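Local coordinates for putative PAS/PAC sensor protein (Nakamurella multipartita DSM 44233, PDB 6HMJ) that senses blue light through a flavin-binding light-oxygen-voltage domain and mediates RNA binding and translational regulation, probably through its ANTAR domain, at residues Ile300-Ile314 and Phe324-Gly336. Sequence-based numbering, arbitrary orientation.
With FMN (flavin mononucleotide), chain E.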
loop_
_atom_site.group_PDB
_atom_site.type_symbol
_atom_site.label_atom_id
_atom_site.label_comp_id
_atom_site.label_asym_id
_atom_site.label_seq_id
_atom_site.Cartn_x
_atom_site.Cartn_y
_atom_site.Cartn_z
ATOM N N ILE A 300 -37.740 13.401 -12.275
ATOM C CA ILE A 300 -38.260 13.719 -10.949
ATOM C C ILE A 300 -39.605 14.427 -11.064
ATOM O O ILE A 300 -40.578 14.062 -10.393
ATOM C CB ILE A 300 -37.238 14.565 -10.170
ATOM C CG1 ILE A 300 -35.910 13.807 -10.040
ATOM C CG2 ILE A 300 -37.781 14.922 -8.799
ATOM C CD1 ILE A 300 -34.744 14.668 -9.588
ATOM N N ARG A 301 -39.678 15.455 -11.916
ATOM C CA ARG A 301 -40.932 16.172 -12.126
ATOM C C ARG A 301 -42.064 15.219 -12.485
ATOM O O ARG A 301 -43.161 15.297 -11.922
ATOM C CB ARG A 301 -40.746 17.219 -13.228
ATOM C CG ARG A 301 -40.105 18.511 -12.758
ATOM C CD ARG A 301 -40.216 19.623 -13.797
ATOM N NE ARG A 301 -39.048 19.658 -14.681
ATOM C CZ ARG A 301 -38.983 19.119 -15.896
ATOM N NH1 ARG A 301 -40.024 18.485 -16.419
ATOM N NH2 ARG A 301 -37.859 19.219 -16.595
ATOM N N SER A 302 -41.809 14.300 -13.418
ATOM C CA SER A 302 -42.862 13.395 -13.864
ATOM C C SER A 302 -43.324 12.488 -12.730
ATOM O O SER A 302 -44.529 12.289 -12.536
ATOM C CB SER A 302 -42.366 12.566 -15.048
ATOM O OG SER A 302 -43.450 12.036 -15.789
ATOM N N ALA A 303 -42.379 11.933 -11.966
ATOM C CA ALA A 303 -42.740 11.082 -10.838
ATOM C C ALA A 303 -43.617 11.836 -9.849
ATOM O O ALA A 303 -44.658 11.332 -9.410
ATOM C CB ALA A 303 -41.476 10.563 -10.150
ATOM N N ILE A 304 -43.213 13.057 -9.494
ATOM C CA ILE A 304 -43.982 13.855 -8.545
ATOM C C ILE A 304 -45.369 14.146 -9.104
ATOM O O ILE A 304 -46.384 13.960 -8.425
ATOM C CB ILE A 304 -43.224 15.152 -8.205
ATOM C CG1 ILE A 304 -41.996 14.826 -7.351
ATOM C CG2 ILE A 304 -44.149 16.139 -7.490
ATOM C CD1 ILE A 304 -41.039 15.983 -7.171
ATOM N N ALA A 305 -45.430 14.612 -10.354
ATOM C CA ALA A 305 -46.709 14.974 -10.951
ATOM C C ALA A 305 -47.682 13.804 -10.958
ATOM O O ALA A 305 -48.900 14.010 -10.935
ATOM C CB ALA A 305 -46.493 15.482 -12.376
ATOM N N ASN A 306 -47.173 12.576 -10.996
ATOM C CA ASN A 306 -48.016 11.389 -11.038
ATOM C C ASN A 306 -48.289 10.798 -9.660
ATOM O O ASN A 306 -48.992 9.786 -9.567
ATOM C CB ASN A 306 -47.374 10.324 -11.932
ATOM C CG ASN A 306 -47.424 10.692 -13.399
ATOM O OD1 ASN A 306 -48.444 10.502 -14.063
ATOM N ND2 ASN A 306 -46.323 11.225 -13.913
ATOM N N GLY A 307 -47.761 11.398 -8.595
ATOM C CA GLY A 307 -47.953 10.848 -7.268
ATOM C C GLY A 307 -47.242 9.534 -7.047
ATOM O O GLY A 307 -47.674 8.734 -6.212
ATOM N N ASP A 308 -46.160 9.289 -7.780
ATOM C CA ASP A 308 -45.409 8.053 -7.653
ATOM C C ASP A 308 -44.414 8.133 -6.498
ATOM O O ASP A 308 -43.973 9.210 -6.090
ATOM C CB ASP A 308 -44.662 7.745 -8.952
ATOM C CG ASP A 308 -45.595 7.529 -10.126
ATOM O OD1 ASP A 308 -46.781 7.213 -9.896
ATOM O OD2 ASP A 308 -45.138 7.672 -11.279
ATOM N N ALA A 309 -44.059 6.964 -5.976
ATOM C CA ALA A 309 -42.958 6.824 -5.032
ATOM C C ALA A 309 -41.722 6.399 -5.814
ATOM O O ALA A 309 -41.755 5.394 -6.534
ATOM C CB ALA A 309 -43.289 5.801 -3.946
ATOM N N VAL A 310 -40.639 7.167 -5.687
ATOM C CA VAL A 310 -39.423 6.917 -6.446
ATOM C C VAL A 310 -38.210 7.179 -5.567
ATOM O O VAL A 310 -38.265 7.932 -4.593
ATOM C CB VAL A 310 -39.332 7.794 -7.718
ATOM C CG1 VAL A 310 -40.532 7.559 -8.618
ATOM C CG2 VAL A 310 -39.212 9.269 -7.343
ATOM N N THR A 311 -37.103 6.540 -5.933
ATOM C CA THR A 311 -35.799 6.813 -5.348
ATOM C C THR A 311 -34.914 7.414 -6.431
ATOM O O THR A 311 -34.870 6.903 -7.554
ATOM C CB THR A 311 -35.161 5.543 -4.785
ATOM O OG1 THR A 311 -36.008 4.991 -3.769
ATOM C CG2 THR A 311 -33.794 5.856 -4.187
ATOM N N THR A 312 -34.218 8.496 -6.095
ATOM C CA THR A 312 -33.407 9.222 -7.060
ATOM C C THR A 312 -31.984 9.344 -6.542
ATOM O O THR A 312 -31.770 9.719 -5.386
ATOM C CB THR A 312 -33.986 10.614 -7.332
ATOM O OG1 THR A 312 -35.159 10.490 -8.146
ATOM C CG2 THR A 312 -32.970 11.504 -8.038
ATOM N N LEU A 313 -31.021 9.022 -7.399
ATOM C CA LEU A 313 -29.616 9.315 -7.154
ATOM C C LEU A 313 -29.235 10.520 -8.003
ATOM O O LEU A 313 -29.517 10.550 -9.206
ATOM C CB LEU A 313 -28.733 8.114 -7.493
ATOM C CG LEU A 313 -27.231 8.293 -7.274
ATOM C CD1 LEU A 313 -26.928 8.544 -5.801
ATOM C CD2 LEU A 313 -26.459 7.084 -7.787
ATOM N N ILE A 314 -28.619 11.520 -7.375
ATOM C CA ILE A 314 -28.316 12.768 -8.061
ATOM C C ILE A 314 -27.117 13.420 -7.390
ATOM O O ILE A 314 -26.870 13.235 -6.196
ATOM C CB ILE A 314 -29.543 13.714 -8.072
ATOM C CG1 ILE A 314 -29.303 14.897 -9.012
ATOM C CG2 ILE A 314 -29.862 14.197 -6.661
ATOM C CD1 ILE A 314 -30.548 15.721 -9.284
ATOM N N PHE A 324 -21.589 15.910 -3.190
ATOM C CA PHE A 324 -21.847 14.604 -2.604
ATOM C C PHE A 324 -22.937 13.930 -3.423
ATOM O O PHE A 324 -23.757 14.600 -4.055
ATOM C CB PHE A 324 -22.254 14.714 -1.130
ATOM C CG PHE A 324 -23.588 15.383 -0.909
ATOM C CD1 PHE A 324 -23.700 16.766 -0.922
ATOM C CD2 PHE A 324 -24.727 14.629 -0.679
ATOM C CE1 PHE A 324 -24.920 17.381 -0.717
ATOM C CE2 PHE A 324 -25.951 15.240 -0.472
ATOM C CZ PHE A 324 -26.046 16.619 -0.492
ATOM N N TRP A 325 -22.927 12.601 -3.419
ATOM C CA TRP A 325 -23.985 11.841 -4.066
ATOM C C TRP A 325 -25.166 11.715 -3.117
ATOM O O TRP A 325 -25.009 11.298 -1.964
ATOM C CB TRP A 325 -23.494 10.458 -4.484
ATOM C CG TRP A 325 -22.682 10.461 -5.740
ATOM C CD1 TRP A 325 -21.325 10.380 -5.844
ATOM C CD2 TRP A 325 -23.183 10.553 -7.079
ATOM N NE1 TRP A 325 -20.949 10.415 -7.165
ATOM C CE2 TRP A 325 -22.072 10.521 -7.943
ATOM C CE3 TRP A 325 -24.464 10.658 -7.629
ATOM C CZ2 TRP A 325 -22.202 10.592 -9.328
ATOM C CZ3 TRP A 325 -24.590 10.727 -9.003
ATOM C CH2 TRP A 325 -23.466 10.694 -9.837
ATOM N N ASN A 326 -26.351 12.068 -3.607
ATOM C CA ASN A 326 -27.568 12.113 -2.807
ATOM C C ASN A 326 -28.544 11.090 -3.368
ATOM O O ASN A 326 -29.082 11.275 -4.465
ATOM C CB ASN A 326 -28.171 13.520 -2.830
ATOM C CG ASN A 326 -29.410 13.657 -1.951
ATOM O OD1 ASN A 326 -29.976 12.670 -1.476
ATOM N ND2 ASN A 326 -29.840 14.896 -1.740
ATOM N N GLU A 327 -28.763 10.010 -2.626
ATOM C CA GLU A 327 -29.865 9.091 -2.899
ATOM C C GLU A 327 -31.001 9.481 -1.960
ATOM O O GLU A 327 -30.957 9.188 -0.762
ATOM C CB GLU A 327 -29.459 7.636 -2.702
ATOM C CG GLU A 327 -30.550 6.666 -3.147
ATOM C CD GLU A 327 -30.235 5.226 -2.831
ATOM O OE1 GLU A 327 -29.534 4.584 -3.639
ATOM O OE2 GLU A 327 -30.690 4.735 -1.776
ATOM N N PHE A 328 -32.011 10.158 -2.497
ATOM C CA PHE A 328 -33.160 10.582 -1.710
ATOM C C PHE A 328 -34.418 9.917 -2.245
ATOM O O PHE A 328 -34.654 9.897 -3.458
ATOM C CB PHE A 328 -33.305 12.112 -1.699
ATOM C CG PHE A 328 -33.708 12.710 -3.016
ATOM C CD1 PHE A 328 -35.039 12.777 -3.389
ATOM C CD2 PHE A 328 -32.756 13.251 -3.858
ATOM C CE1 PHE A 328 -35.409 13.342 -4.598
ATOM C CE2 PHE A 328 -33.119 13.821 -5.065
ATOM C CZ PHE A 328 -34.447 13.867 -5.434
ATOM N N HIS A 329 -35.215 9.371 -1.334
ATOM C CA HIS A 329 -36.477 8.733 -1.678
ATOM C C HIS A 329 -37.609 9.746 -1.560
ATOM O O HIS A 329 -37.621 10.582 -0.653
ATOM C CB HIS A 329 -36.718 7.534 -0.758
ATOM C CG HIS A 329 -38.072 6.914 -0.901
ATOM N ND1 HIS A 329 -38.990 6.894 0.127
ATOM C CD2 HIS A 329 -38.660 6.277 -1.941
ATOM C CE1 HIS A 329 -40.088 6.282 -0.276
ATOM N NE2 HIS A 329 -39.915 5.898 -1.527
ATOM N N LEU A 330 -38.552 9.677 -2.496
ATOM C CA LEU A 330 -39.702 10.572 -2.529
ATOM C C LEU A 330 -40.951 9.750 -2.249
ATOM O O LEU A 330 -41.278 8.833 -3.011
ATOM C CB LEU A 330 -39.816 11.281 -3.878
ATOM C CG LEU A 330 -38.799 12.386 -4.161
ATOM C CD1 LEU A 330 -38.873 12.802 -5.618
ATOM C CD2 LEU A 330 -39.015 13.584 -3.257
ATOM N N SER A 331 -41.643 10.080 -1.161
ATOM C CA SER A 331 -42.825 9.343 -0.736
ATOM C C SER A 331 -44.029 10.273 -0.751
ATOM O O SER A 331 -44.010 11.308 -0.063
ATOM C CB SER A 331 -42.613 8.760 0.664
ATOM O OG SER A 331 -43.579 7.765 0.946
ATOM N N PRO A 332 -45.078 9.982 -1.519
ATOM C CA PRO A 332 -46.236 10.881 -1.547
ATOM C C PRO A 332 -47.146 10.670 -0.348
ATOM O O PRO A 332 -47.303 9.557 0.161
ATOM C CB PRO A 332 -46.946 10.496 -2.853
ATOM C CG PRO A 332 -46.606 9.061 -3.042
ATOM C CD PRO A 332 -45.204 8.893 -2.506
ATOM N N VAL A 333 -47.758 11.765 0.091
ATOM C CA VAL A 333 -48.695 11.760 1.210
ATOM C C VAL A 333 -50.046 12.207 0.669
ATOM O O VAL A 333 -50.164 13.310 0.123
ATOM C CB VAL A 333 -48.230 12.675 2.354
ATOM C CG1 VAL A 333 -49.208 12.610 3.512
ATOM C CG2 VAL A 333 -46.822 12.303 2.800
ATOM N N ARG A 334 -51.061 11.367 0.831
ATOM C CA ARG A 334 -52.385 11.633 0.288
ATOM C C ARG A 334 -53.336 11.926 1.440
ATOM O O ARG A 334 -53.286 11.264 2.481
ATOM C CB ARG A 334 -52.883 10.432 -0.519
ATOM C CG ARG A 334 -51.906 10.001 -1.607
ATOM C CD ARG A 334 -52.431 8.863 -2.475
ATOM N NE ARG A 334 -51.471 8.514 -3.524
ATOM C CZ ARG A 334 -51.511 8.931 -4.787
ATOM N NH1 ARG A 334 -52.481 9.731 -5.213
ATOM N NH2 ARG A 334 -50.567 8.534 -5.632
ATOM N N ASN A 335 -54.203 12.918 1.257
ATOM C CA ASN A 335 -55.130 13.310 2.309
ATOM C C ASN A 335 -56.308 12.336 2.333
ATOM O O ASN A 335 -56.285 11.279 1.695
ATOM C CB ASN A 335 -55.576 14.760 2.115
ATOM C CG ASN A 335 -56.337 14.976 0.821
ATOM O OD1 ASN A 335 -56.684 14.024 0.121
ATOM N ND2 ASN A 335 -56.607 16.237 0.500
ATOM N N GLY A 336 -57.359 12.685 3.080
ATOM C CA GLY A 336 -58.482 11.775 3.235
ATOM C C GLY A 336 -59.153 11.432 1.919
ATOM O O GLY A 336 -59.558 10.287 1.698
HETATM N N1 FMN E . -33.737 17.437 -5.737
HETATM C C2 FMN E . -32.415 17.379 -5.465
HETATM O O2 FMN E . -31.597 17.566 -6.391
HETATM N N3 FMN E . -31.940 17.128 -4.233
HETATM C C4 FMN E . -32.738 16.914 -3.183
HETATM O O4 FMN E . -32.261 16.683 -2.052
HETATM C C4A FMN E . -34.200 16.960 -3.394
HETATM N N5 FMN E . -35.074 16.758 -2.389
HETATM C C5A FMN E . -36.406 16.807 -2.618
HETATM C C6 FMN E . -37.278 16.588 -1.556
HETATM C C7 FMN E . -38.650 16.635 -1.755
HETATM C C7M FMN E . -39.576 16.399 -0.591
HETATM C C8 FMN E . -39.188 16.912 -3.113
HETATM C C8M FMN E . -40.669 16.966 -3.376
HETATM C C9 FMN E . -38.320 17.124 -4.174
HETATM C C9A FMN E . -36.942 17.085 -3.985
HETATM N N10 FMN E . -36.029 17.302 -5.050
HETATM C C10 FMN E . -34.657 17.239 -4.771
HETATM C "C1'" FMN E . -36.437 17.569 -6.434
HETATM C "C2'" FMN E . -36.468 19.060 -6.706
HETATM O "O2'" FMN E . -36.913 19.779 -5.553
HETATM C "C3'" FMN E . -37.406 19.329 -7.867
HETATM O "O3'" FMN E . -38.714 18.845 -7.528
HETATM C "C4'" FMN E . -36.972 18.654 -9.159
HETATM O "O4'" FMN E . -35.657 19.076 -9.522
HETATM C "C5'" FMN E . -38.010 19.025 -10.208
HETATM O "O5'" FMN E . -37.410 19.500 -11.405
HETATM P P FMN E . -37.382 21.079 -11.694
HETATM O O1P FMN E . -36.660 21.149 -13.015
HETATM O O2P FMN E . -38.843 21.462 -11.743
HETATM O O3P FMN E . -36.668 21.684 -10.510
#
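Thr312 lies against one face of the Phe328 ring, its CB 4.1 Å from the ring centroid in a CH-pi contact, while the isoalloxazine lies over the opposite face, C10 coming 3.4 Å from CZ. A flat aromatic suits this place: chi1 of 69° sets the ring between Thr312 and the flavin, with Ile314 CG2 at its edge, 3.6 Å from CE2. Replaced by alanine, this ring would probably leave a gap between Thr312 and the flavin, and Ile314 CG2 would lose the edge it packs against. Branched Leu330 divides its methyls: CD1 reaches Val310 CG2 (3.9 Å) and Ile300, whereas CD2 touches the dimethyl-bearing flavin ring. The Asn326 amide suits the polar flavin edge: ND2 lies 3.0 Å from O4 and is hydrogen-bonded to Asn316 OD1. Behind these, six backbone hydrogen bonds pair 310-314 antiparallel with 324-334; Leu330 N to Val310 O is nearly straight (172°). On the other face, apolar Leu313 CG and CD1 pack obliquely against Trp325 CE3 (both 3.7 Å), buried beside helix 351-372, while partly exposed Glu327, its CG crossed by the Thr311 methyl, salt-bridges Arg353. The hairpin lies in the PAS-fold sheet between strands 213-216 and 340-346, with helix 294-305 on the flavin side.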